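Local atomic coordinates of guanidinopropionase (Pseudomonas aeruginosa, PDB entry 3NIQ), a protein that hydrolyses 3-guanidinopropanoate to beta-alanine and urea as a homohexameric, manganese-dependent member of the arginase family, with low activity on 4-guanidinobutanoate. Residues D31-Q36 with H113-L118; G38-P43 with G107-V112; V241-P246 with G258-L263. All coordinates share one frame; numbering follows the deposited sequence.

Interaction 1 of 3, residues D31-Q36 with H113-L118; sequences DPAALQ and HAAGTL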
loop_
_atom_site.group_PDB
_atom_site.type_symbol
_atom_site.label_atom_id
_atom_site.label_comp_id
_atom_site.label_asym_id
_atom_site.label_seq_id
_atom_site.Cartn_x
_atom_site.Cartn_y
_atom_site.Cartn_z
ATOM N N ASP A 31 3.777 33.228 19.291
ATOM C CA ASP A 31 4.609 33.823 20.309
ATOM C C ASP A 31 4.934 32.798 21.376
ATOM O O ASP A 31 4.041 32.384 22.122
ATOM C CB ASP A 31 3.885 35.024 20.944
ATOM C CG ASP A 31 4.702 35.680 22.045
ATOM O OD1 ASP A 31 5.861 35.255 22.257
ATOM O OD2 ASP A 31 4.182 36.611 22.693
ATOM N N PRO A 32 6.219 32.406 21.482
ATOM C CA PRO A 32 6.649 31.420 22.472
ATOM C C PRO A 32 6.264 31.812 23.894
ATOM O O PRO A 32 5.942 30.930 24.708
ATOM C CB PRO A 32 8.187 31.402 22.338
ATOM C CG PRO A 32 8.520 32.154 21.113
ATOM C CD PRO A 32 7.361 33.033 20.778
ATOM N N ALA A 33 6.298 33.114 24.187
ATOM C CA ALA A 33 5.991 33.633 25.538
ATOM C C ALA A 33 4.559 33.331 25.989
ATOM O O ALA A 33 4.258 33.340 27.192
ATOM C CB ALA A 33 6.263 35.161 25.614
ATOM N N ALA A 34 3.676 33.056 25.030
ATOM C CA ALA A 34 2.297 32.691 25.355
ATOM C C ALA A 34 2.195 31.285 25.975
ATOM O O ALA A 34 1.152 30.927 26.511
ATOM C CB ALA A 34 1.412 32.807 24.113
ATOM N N LEU A 35 3.283 30.503 25.927
ATOM C CA LEU A 35 3.249 29.078 26.308
ATOM C C LEU A 35 4.327 28.666 27.311
ATOM O O LEU A 35 5.387 29.277 27.367
ATOM C CB LEU A 35 3.412 28.198 25.052
ATOM C CG LEU A 35 2.390 28.426 23.946
ATOM C CD1 LEU A 35 2.794 27.692 22.671
ATOM C CD2 LEU A 35 1.024 28.004 24.441
ATOM N N GLN A 36 4.060 27.601 28.069
ATOM C CA GLN A 36 5.055 27.018 28.965
ATOM C C GLN A 36 5.727 25.805 28.334
ATOM O O GLN A 36 6.902 25.519 28.607
ATOM C CB GLN A 36 4.432 26.641 30.312
ATOM C CG GLN A 36 3.978 27.856 31.138
ATOM C CD GLN A 36 3.158 27.412 32.320
ATOM O OE1 GLN A 36 1.966 27.194 32.196
ATOM N NE2 GLN A 36 3.807 27.202 33.453
ATOM N N HIS A 113 13.701 29.477 23.693
ATOM C CA HIS A 113 14.426 29.353 24.948
ATOM C C HIS A 113 14.407 30.693 25.737
ATOM O O HIS A 113 14.181 30.718 26.948
ATOM C CB HIS A 113 15.866 28.928 24.679
ATOM C CG HIS A 113 16.658 28.672 25.921
ATOM N ND1 HIS A 113 16.299 27.709 26.840
ATOM C CD2 HIS A 113 17.794 29.240 26.396
ATOM C CE1 HIS A 113 17.178 27.699 27.831
ATOM N NE2 HIS A 113 18.089 28.620 27.590
ATOM N N ALA A 114 14.624 31.793 25.038
ATOM C CA ALA A 114 14.630 33.108 25.693
ATOM C C ALA A 114 13.287 33.410 26.371
ATOM O O ALA A 114 13.249 34.108 27.363
ATOM C CB ALA A 114 15.014 34.208 24.720
ATOM N N ALA A 115 12.195 32.835 25.873
ATOM C CA ALA A 115 10.902 33.064 26.497
ATOM C C ALA A 115 10.660 32.110 27.663
ATOM O O ALA A 115 9.630 32.174 28.314
ATOM C CB ALA A 115 9.780 32.971 25.459
ATOM N N GLY A 116 11.626 31.244 27.948
ATOM C CA GLY A 116 11.493 30.304 29.053
ATOM C C GLY A 116 10.530 29.163 28.711
ATOM O O GLY A 116 10.040 28.477 29.589
ATOM N N THR A 117 10.261 28.960 27.422
ATOM C CA THR A 117 9.347 27.890 26.988
ATOM C C THR A 117 10.117 26.571 26.778
ATOM O O THR A 117 11.199 26.572 26.189
ATOM C CB THR A 117 8.607 28.338 25.699
ATOM O OG1 THR A 117 7.978 29.604 25.939
ATOM C CG2 THR A 117 7.540 27.337 25.259
ATOM N N LEU A 118 9.581 25.460 27.281
ATOM C CA LEU A 118 10.187 24.154 27.047
ATOM C C LEU A 118 9.710 23.594 25.708
ATOM O O LEU A 118 8.516 23.528 25.477
ATOM C CB LEU A 118 9.840 23.160 28.158
ATOM C CG LEU A 118 10.136 23.556 29.610
ATOM C CD1 LEU A 118 9.908 22.369 30.524
ATOM C CD2 LEU A 118 11.561 24.078 29.755
HETATM O O HOH W 1 8.066 26.775 30.751
#

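Interaction 2 of 3, residues G38-P43 with G107-V112; sequences GLIGVP and GFYRQV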
loop_
_atom_site.group_PDB
_atom_site.type_symbol
_atom_site.label_atom_id
_atom_site.label_comp_id
_atom_site.label_asym_id
_atom_site.label_seq_id
_atom_site.Cartn_x
_atom_site.Cartn_y
_atom_site.Cartn_z
ATOM N N GLY A 38 6.038 24.405 24.322
ATOM C CA GLY A 38 5.758 24.621 22.893
ATOM C C GLY A 38 5.926 23.361 22.073
ATOM O O GLY A 38 6.959 22.697 22.168
ATOM N N LEU A 39 4.908 23.027 21.285
ATOM C CA LEU A 39 4.942 21.869 20.405
ATOM C C LEU A 39 5.357 22.339 19.036
ATOM O O LEU A 39 4.687 23.161 18.417
ATOM C CB LEU A 39 3.588 21.139 20.344
ATOM C CG LEU A 39 2.869 20.880 21.673
ATOM C CD1 LEU A 39 1.597 20.024 21.456
ATOM C CD2 LEU A 39 3.776 20.244 22.732
ATOM N N ILE A 40 6.509 21.858 18.593
ATOM C CA ILE A 40 7.152 22.430 17.420
ATOM C C ILE A 40 7.507 21.366 16.408
ATOM O O ILE A 40 8.055 20.312 16.759
ATOM C CB ILE A 40 8.462 23.179 17.816
ATOM C CG1 ILE A 40 8.177 24.274 18.859
ATOM C CG2 ILE A 40 9.116 23.803 16.560
ATOM C CD1 ILE A 40 9.385 24.482 19.879
ATOM N N GLY A 41 7.237 21.651 15.142
ATOM C CA GLY A 41 7.682 20.777 14.082
ATOM C C GLY A 41 9.006 21.244 13.497
ATOM O O GLY A 41 9.232 22.442 13.343
ATOM N N VAL A 42 9.898 20.304 13.170
ATOM C CA VAL A 42 11.106 20.665 12.433
ATOM C C VAL A 42 11.225 19.819 11.164
ATOM O O VAL A 42 11.888 18.762 11.152
ATOM C CB VAL A 42 12.344 20.534 13.272
ATOM C CG1 VAL A 42 13.503 21.186 12.527
ATOM C CG2 VAL A 42 12.120 21.175 14.656
ATOM N N PRO A 43 10.579 20.285 10.094
ATOM C CA PRO A 43 10.401 19.483 8.888
ATOM C C PRO A 43 11.649 19.549 8.024
ATOM O O PRO A 43 11.677 20.260 7.033
ATOM C CB PRO A 43 9.198 20.147 8.211
ATOM C CG PRO A 43 9.275 21.603 8.646
ATOM C CD PRO A 43 9.818 21.559 10.046
ATOM N N GLY A 107 18.162 29.785 15.452
ATOM C CA GLY A 107 17.624 31.127 15.710
ATOM C C GLY A 107 16.214 31.058 16.283
ATOM O O GLY A 107 15.884 31.748 17.243
ATOM N N PHE A 108 15.391 30.181 15.712
ATOM C CA PHE A 108 14.062 29.933 16.231
ATOM C C PHE A 108 14.103 29.420 17.672
ATOM O O PHE A 108 13.399 29.929 18.555
ATOM C CB PHE A 108 13.355 28.924 15.316
ATOM C CG PHE A 108 11.920 28.664 15.684
ATOM C CD1 PHE A 108 10.921 29.561 15.312
ATOM C CD2 PHE A 108 11.568 27.512 16.373
ATOM C CE1 PHE A 108 9.564 29.318 15.646
ATOM C CE2 PHE A 108 10.231 27.259 16.722
ATOM C CZ PHE A 108 9.225 28.171 16.357
ATOM N N TYR A 109 14.924 28.404 17.922
ATOM C CA TYR A 109 14.972 27.819 19.251
ATOM C C TYR A 109 15.574 28.752 20.299
ATOM O O TYR A 109 15.238 28.645 21.465
ATOM C CB TYR A 109 15.679 26.447 19.243
ATOM C CG TYR A 109 14.721 25.357 18.799
ATOM C CD1 TYR A 109 14.004 24.601 19.740
ATOM C CD2 TYR A 109 14.482 25.126 17.451
ATOM C CE1 TYR A 109 13.085 23.623 19.335
ATOM C CE2 TYR A 109 13.543 24.136 17.031
ATOM C CZ TYR A 109 12.875 23.391 17.977
ATOM O OH TYR A 109 11.960 22.433 17.604
ATOM N N ARG A 110 16.475 29.639 19.890
ATOM C CA ARG A 110 16.974 30.692 20.815
ATOM C C ARG A 110 15.826 31.574 21.324
ATOM O O ARG A 110 15.814 31.982 22.483
ATOM C CB ARG A 110 18.018 31.573 20.134
ATOM C CG ARG A 110 19.371 30.883 19.915
ATOM C CD ARG A 110 20.493 31.889 19.822
ATOM N NE ARG A 110 21.798 31.279 19.529
ATOM C CZ ARG A 110 22.942 31.962 19.550
ATOM N NH1 ARG A 110 22.934 33.261 19.868
ATOM N NH2 ARG A 110 24.094 31.359 19.258
ATOM N N GLN A 111 14.867 31.861 20.446
ATOM C CA GLN A 111 13.700 32.671 20.808
ATOM C C GLN A 111 12.797 31.905 21.749
ATOM O O GLN A 111 12.296 32.451 22.738
ATOM C CB GLN A 111 12.885 33.012 19.559
ATOM C CG GLN A 111 13.444 34.152 18.721
ATOM C CD GLN A 111 12.771 34.236 17.356
ATOM O OE1 GLN A 111 12.263 33.237 16.836
ATOM N NE2 GLN A 111 12.773 35.424 16.767
ATOM N N VAL A 112 12.546 30.641 21.413
ATOM C CA VAL A 112 11.736 29.783 22.257
ATOM C C VAL A 112 12.393 29.740 23.655
ATOM O O VAL A 112 11.734 29.966 24.658
ATOM C CB VAL A 112 11.610 28.351 21.647
ATOM C CG1 VAL A 112 10.963 27.385 22.638
ATOM C CG2 VAL A 112 10.842 28.398 20.337
#

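Interaction 3 of 3, residues V241-P246 with G258-L263; sequences VDVLDP and GGMTSL. With MN (manganese (II) ion), chain E.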
loop_
_atom_site.group_PDB
_atom_site.type_symbol
_atom_site.label_atom_id
_atom_site.label_comp_id
_atom_site.label_asym_id
_atom_site.label_seq_id
_atom_site.Cartn_x
_atom_site.Cartn_y
_atom_site.Cartn_z
ATOM N N VAL A 241 12.585 7.126 16.488
ATOM C CA VAL A 241 11.613 6.052 16.391
ATOM C C VAL A 241 12.246 4.769 15.866
ATOM O O VAL A 241 11.696 3.701 16.065
ATOM C CB VAL A 241 10.350 6.413 15.557
ATOM C CG1 VAL A 241 9.559 7.581 16.193
ATOM C CG2 VAL A 241 10.710 6.715 14.104
ATOM N N ASP A 242 13.409 4.866 15.224
ATOM C CA ASP A 242 14.077 3.647 14.762
ATOM C C ASP A 242 14.698 2.813 15.921
ATOM O O ASP A 242 15.223 1.725 15.697
ATOM C CB ASP A 242 15.064 3.942 13.588
ATOM C CG ASP A 242 16.380 4.598 14.036
ATOM O OD1 ASP A 242 16.738 4.522 15.230
ATOM O OD2 ASP A 242 17.061 5.203 13.168
ATOM N N VAL A 243 14.610 3.308 17.162
ATOM C CA VAL A 243 14.879 2.448 18.335
ATOM C C VAL A 243 13.882 1.272 18.355
ATOM O O VAL A 243 14.209 0.157 18.772
ATOM C CB VAL A 243 14.790 3.215 19.665
ATOM C CG1 VAL A 243 13.339 3.552 20.031
ATOM C CG2 VAL A 243 15.489 2.432 20.797
ATOM N N LEU A 244 12.670 1.525 17.886
ATOM C CA LEU A 244 11.629 0.501 17.855
ATOM C C LEU A 244 11.849 -0.493 16.718
ATOM O O LEU A 244 12.398 -0.135 15.680
ATOM C CB LEU A 244 10.256 1.163 17.657
ATOM C CG LEU A 244 9.878 2.149 18.769
ATOM C CD1 LEU A 244 8.687 2.929 18.356
ATOM C CD2 LEU A 244 9.610 1.425 20.091
ATOM N N ASP A 245 11.409 -1.736 16.901
ATOM C CA ASP A 245 11.459 -2.689 15.789
ATOM C C ASP A 245 10.636 -2.138 14.621
ATOM O O ASP A 245 9.629 -1.490 14.848
ATOM C CB ASP A 245 10.913 -4.037 16.208
ATOM C CG ASP A 245 11.247 -5.120 15.231
ATOM O OD1 ASP A 245 12.270 -5.822 15.457
ATOM O OD2 ASP A 245 10.508 -5.279 14.222
ATOM N N PRO A 246 11.084 -2.373 13.375
ATOM C CA PRO A 246 10.323 -1.985 12.208
ATOM C C PRO A 246 8.859 -2.445 12.249
ATOM O O PRO A 246 8.039 -1.828 11.600
ATOM C CB PRO A 246 11.092 -2.644 11.060
ATOM C CG PRO A 246 12.500 -2.552 11.504
ATOM C CD PRO A 246 12.461 -2.770 13.016
ATOM N N GLY A 258 14.889 -6.235 14.971
ATOM C CA GLY A 258 15.131 -6.729 16.340
ATOM C C GLY A 258 15.218 -5.591 17.341
ATOM O O GLY A 258 16.188 -5.505 18.104
ATOM N N GLY A 259 14.206 -4.718 17.342
ATOM C CA GLY A 259 14.219 -3.522 18.207
ATOM C C GLY A 259 13.247 -3.537 19.367
ATOM O O GLY A 259 12.679 -4.555 19.716
ATOM N N MET A 260 13.084 -2.371 19.974
ATOM C CA MET A 260 12.240 -2.176 21.122
ATOM C C MET A 260 10.783 -2.300 20.712
ATOM O O MET A 260 10.438 -2.010 19.570
ATOM C CB MET A 260 12.538 -0.768 21.661
ATOM C CG MET A 260 11.971 -0.432 23.010
ATOM S SD MET A 260 12.697 1.118 23.615
ATOM C CE MET A 260 14.386 0.657 23.984
ATOM N N THR A 261 9.909 -2.708 21.627
ATOM C CA THR A 261 8.475 -2.650 21.307
ATOM C C THR A 261 7.907 -1.279 21.714
ATOM O O THR A 261 8.500 -0.599 22.540
ATOM C CB THR A 261 7.678 -3.779 21.980
ATOM O OG1 THR A 261 7.611 -3.547 23.382
ATOM C CG2 THR A 261 8.301 -5.193 21.726
ATOM N N SER A 262 6.766 -0.880 21.145
ATOM C CA SER A 262 6.113 0.375 21.546
ATOM C C SER A 262 5.820 0.300 23.043
ATOM O O SER A 262 6.012 1.258 23.798
ATOM C CB SER A 262 4.789 0.559 20.785
ATOM O OG SER A 262 5.020 0.860 19.427
ATOM N N LEU A 263 5.366 -0.858 23.481
ATOM C CA LEU A 263 5.088 -1.046 24.903
ATOM C C LEU A 263 6.326 -0.766 25.795
ATOM O O LEU A 263 6.245 -0.041 26.787
ATOM C CB LEU A 263 4.571 -2.468 25.127
ATOM C CG LEU A 263 4.539 -2.910 26.583
ATOM C CD1 LEU A 263 3.418 -2.196 27.330
ATOM C CD2 LEU A 263 4.374 -4.428 26.654
HETATM MN MN MN E . 18.644 6.000 14.574
HETATM O O HOH W 2 20.163 7.515 13.955
#

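Interaction 1 of 3, residues D31-Q36 with H113-L118
Thr117, Gln36 and Ala115 bury the most surface where the short 3-10 turn 32-34 meets the end of helix 98-114. The Thr117 side chain stands with OG1 beside its own backbone N and anti to the carbonyl carbon (chi1 -54°), which places the hydroxyl between two carbonyls of the other segment: OG1 lies 2.7 Å from Pro32 O and 3.0 Å from Leu35 O. Its single proton can serve either acceptor. The other branch, CG2, packs loosely on Leu35 CB (4.2 Å) beside the Leu35 carbonyl, so a beta-branched residue with one polar arm suits this buried spot. Gln36 contributes its backbone. Its O accepts from Leu118 N at 3.0 Å, in a nearly straight bond (169°) whose donor sits above the carbonyl plane, and a water donates to both Gln36 O and Gly116 O. Gln36 CB points away from 113-118, and OE1 accepts from Arg84 N. Ala115 CB lies 3.8 Å from Pro32 CB, a close approach that a small methyl suits. Next, Gly116 takes a positive phi (75°), readily accepted by glycine. This Schellman motif ends the helix before a parallel strand of an alpha/beta fold.

Interaction 2 of 3, residues G38-P43 with G107-V112
Five side chains fill the gap between strand 38-42 and helix 107-112, whose axes run antiparallel (176°) and come within 11.7 Å. Ile40 is the centre on the strand side, meeting both Phe108 and Tyr109 tip to tip. Its CG2 is anti to the backbone N, while CG1 lies beside that N (chi1 -57°), so the two branches diverge toward different partners. CG2 touches the tip of Phe108, 3.6 Å from CE2, approaching the ring obliquely. CD1, at the end of the other branch, comes to 3.8 Å from Tyr109 CE1 and also lies near Val112 CG2, the looser neighbour at 4.2 Å. A beta-branched residue suits a strand facing a helix because it sends its two branches to different partners on the helix.

Tyr109 sets off along the side of its helix, but its length carries the phenol to the strand. There OH falls between two methyls, 3.2 Å from Val42 CG2 and 3.3 Å from Ile40 CG2. Val42, which also meets Tyr109 tip to tip, has CG1 anti to the backbone N (chi1 -169°), which leaves CG2 beside that N, at the edge of the Tyr109 ring near its plane. Phe108 swings its ring out with CG anti to the backbone N, and Tyr109 CD2 lies in the plane of this ring, at its edge.

No hydrogen bond links the two segments, and the contact is held by dispersion and by exclusion of water. The one polar group at its heart, the buried Tyr109 hydroxyl, is hydrogen-bonded to Ser121 OG on the adjoining strand 118-123. An otherwise apolar interface thus accommodates a hydroxyl, and the aromatic side chain joins the helix to two neighbouring strands by packing and by a polar bond.

Interaction 3 of 3, residues V241-P246 with G258-L263
The carboxylates of Asp242 and Asp245 are the flat groups here, and both act through their oxygens. Asp242 holds manganese with both oxygens, OD1 at 2.5 Å and OD2 at 2.3 Å from the ion; a water, Asp148, His150 and Asp240 complete the site. Asp245 leaves the backbone alongside the other segment, with CG anti to the backbone N (chi1 -166°), and OD1 reaches 258-259. This oxygen receives Gly259 N at 2.9 Å on the anti lone pair, away from OD2, and Gly258 N in a weak, bent bond. OD2 bonds to Ala247 N, so the carboxylate accepts from three backbone N-H groups, one of them weakly, which should restrict its rotation.

Next to Asp245 the backbones form a single bridge, Leu244 with Met260. Met260 N donates to Val243 O at 3.0 Å, and Asp245 N donates to Met260 O at 2.9 Å; both N-H groups lie in the carbonyl plane on a lone pair. Gly259 suits its place because the backbone of 243-245 occupies the space where a CB would lie, while Gly258 has a positive phi.

Apolar side chains close the flanks. The Met260 chain is extended until it bends at chi3 (-70°), bringing its CE obliquely across Val243 to 3.8 Å from CG2. Leu244 points its CB away, yet its CD2 returns to 3.4 Å from Thr261 O and also packs on Met260 CB. Val298 of helix 294-317 and Ala265 add to this core around Leu244. Thr261 then N-caps helix 262-270. Asp242 together with Asp240 forms the DxD metal-binding pair that follows a strand in the binuclear manganese site of the arginase family.

In the fold
All three contacts belong to one alpha/beta fold built on a parallel sheet of eight strands. Interactions 1 and 2 are neighbours, their centres 10 Å apart, and share helix 98-114; interaction 2 is nested inside the loop closed by interaction 1. They join where Leu118 O lies 2.9 Å from Gly38 N, a probable hydrogen bond between strands 118-123 and 37-42. Interaction 2 packs the helix on strand 37-42, and interaction 1 ties its exit turn to the loop leading into that strand. Interaction 3, later in the chain and across its centre, 27 Å from interaction 2 between centres, joins the loop after strand 235-240, which carries the manganese ligand Asp242, to the start of helix 262-270.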